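Local atomic coordinates of uncharacterized protein (Legionella longbeachae NSW150, PDB entry 4JZA), a protein that probably removes a phosphate group from phosphoinositide lipids, and may so alter the lipid metabolism of the host cell that the bacterium infects. Residues A[49-53]-A[81-85]. Residues are numbered along the deposited sequence; the frame is centred on the assembly and turned at random.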
loop_
_atom_site.group_PDB
_atom_site.type_symbol
_atom_site.label_atom_id
_atom_site.label_comp_id
_atom_site.label_asym_id
_atom_site.label_seq_id
_atom_site.Cartn_x
_atom_site.Cartn_y
_atom_site.Cartn_z
ATOM N N VAL A 49 -7.661 13.111 -1.945
ATOM C CA VAL A 49 -7.515 13.948 -0.781
ATOM C C VAL A 49 -8.286 13.348 0.387
ATOM O O VAL A 49 -7.726 13.144 1.468
ATOM C CB VAL A 49 -7.984 15.400 -1.023
ATOM C CG1 VAL A 49 -8.026 16.176 0.282
ATOM C CG2 VAL A 49 -7.041 16.123 -1.965
ATOM N N ASP A 50 -9.558 13.053 0.160
ATOM C CA ASP A 50 -10.440 12.587 1.221
ATOM C C ASP A 50 -9.929 11.287 1.795
ATOM O O ASP A 50 -9.867 11.107 2.993
ATOM C CB ASP A 50 -11.880 12.466 0.685
ATOM C CG ASP A 50 -12.891 11.922 1.723
ATOM O OD1 ASP A 50 -13.164 12.542 2.776
ATOM O OD2 ASP A 50 -13.461 10.865 1.454
ATOM N N SER A 51 -9.497 10.386 0.954
ATOM C CA SER A 51 -9.043 9.086 1.460
ATOM C C SER A 51 -7.794 9.186 2.327
ATOM O O SER A 51 -7.652 8.432 3.276
ATOM C CB SER A 51 -8.784 8.118 0.299
ATOM O OG SER A 51 -8.664 6.800 0.760
ATOM N N LEU A 52 -6.880 10.079 1.969
ATOM C CA LEU A 52 -5.644 10.238 2.713
ATOM C C LEU A 52 -5.879 10.957 4.036
ATOM O O LEU A 52 -5.184 10.712 5.052
ATOM C CB LEU A 52 -4.584 10.969 1.867
ATOM C CG LEU A 52 -4.065 10.181 0.668
ATOM C CD1 LEU A 52 -3.104 11.036 -0.111
ATOM C CD2 LEU A 52 -3.379 8.880 1.052
ATOM N N HIS A 53 -6.828 11.876 3.998
ATOM C CA HIS A 53 -7.311 12.544 5.192
ATOM C C HIS A 53 -7.809 11.434 6.099
ATOM O O HIS A 53 -7.248 11.245 7.176
ATOM C CB HIS A 53 -8.391 13.576 4.800
ATOM C CG HIS A 53 -9.030 14.258 5.936
ATOM N ND1 HIS A 53 -10.176 13.790 6.525
ATOM C CD2 HIS A 53 -8.678 15.362 6.623
ATOM C CE1 HIS A 53 -10.518 14.586 7.524
ATOM N NE2 HIS A 53 -9.641 15.572 7.579
ATOM N N VAL A 81 -4.750 19.096 10.012
ATOM C CA VAL A 81 -5.093 18.259 8.889
ATOM C C VAL A 81 -6.421 18.556 8.285
ATOM O O VAL A 81 -6.536 18.552 7.084
ATOM C CB VAL A 81 -4.995 16.831 9.342
ATOM C CG1 VAL A 81 -5.738 15.922 8.431
ATOM C CG2 VAL A 81 -3.525 16.527 9.343
ATOM N N ASP A 82 -7.414 18.845 9.106
ATOM C CA ASP A 82 -8.681 19.359 8.612
ATOM C C ASP A 82 -8.562 20.662 7.845
ATOM O O ASP A 82 -9.295 20.849 6.849
ATOM C CB ASP A 82 -9.703 19.525 9.738
ATOM C CG ASP A 82 -10.196 18.180 10.307
ATOM O OD1 ASP A 82 -9.944 17.107 9.751
ATOM O OD2 ASP A 82 -10.871 18.162 11.315
ATOM N N GLU A 83 -7.665 21.562 8.254
ATOM C CA GLU A 83 -7.548 22.816 7.525
ATOM C C GLU A 83 -6.874 22.557 6.203
ATOM O O GLU A 83 -7.263 23.174 5.206
ATOM C CB GLU A 83 -6.836 23.931 8.301
ATOM C CG GLU A 83 -7.754 24.627 9.310
ATOM C CD GLU A 83 -7.085 25.806 10.053
ATOM O OE1 GLU A 83 -6.609 26.728 9.327
ATOM O OE2 GLU A 83 -7.045 25.816 11.338
ATOM N N CYS A 84 -5.876 21.661 6.188
ATOM C CA CYS A 84 -5.143 21.359 4.948
ATOM C C CYS A 84 -6.127 20.818 3.930
ATOM O O CYS A 84 -6.029 21.105 2.740
ATOM C CB CYS A 84 -4.056 20.317 5.166
ATOM S SG CYS A 84 -2.664 20.831 6.189
ATOM N N LYS A 85 -7.060 20.006 4.407
ATOM C CA LYS A 85 -8.079 19.448 3.551
ATOM C C LYS A 85 -9.039 20.501 3.047
ATOM O O LYS A 85 -9.425 20.458 1.894
ATOM C CB LYS A 85 -8.903 18.344 4.233
ATOM C CG LYS A 85 -9.871 17.728 3.223
ATOM C CD LYS A 85 -10.734 16.622 3.763
ATOM C CE LYS A 85 -11.945 16.522 2.850
ATOM N NZ LYS A 85 -12.802 15.416 3.291
#
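His53 reaches from helix 41-62 across to helix 74-87 and gives its NE2 hydrogen to Asp82, with 2.7 Å between His53 NE2 and Asp82 OD1. The carboxylate oxygen lies almost in the ring plane, at the edge, and the N-H points to it at 155°; the carboxylate itself is turned 32° against the ring. The CA-CB bond of Asp82 points away from segment 49-53, but with CG beside the backbone N (chi1 -69°) the acid swings back to the imidazole. Tyr57 OH is a second hydrogen-bond partner of the same OD1, so the oxygen is gripped twice.

Lys85 runs over one face of the imidazole. Its extended side chain crosses that of His53 at about a right angle, and CD, over the ring face, makes a CH-pi contact, 3.8 Å from the centroid of the His53 ring. Beyond the ring, Lys85 NZ closes a salt bridge of 2.9 Å with Asp50 OD1, approaching on the anti side of the carboxylate; Asp50 OD2 pairs with Lys54. Nearer the backbone, Lys85 CG packs against Val49 CG1 at 3.8 Å, while Val81 CG1 comes obliquely to within 3.5 Å of His53 CD2.

Leu109 and Leu112 of helix 95-116 pack against Val81. The whole is an antiparallel helix pair, the axes of segments 49-53 and 81-85 approaching to 10.7 Å, in the helical region that follows the first two strands of this alpha/beta phosphatase.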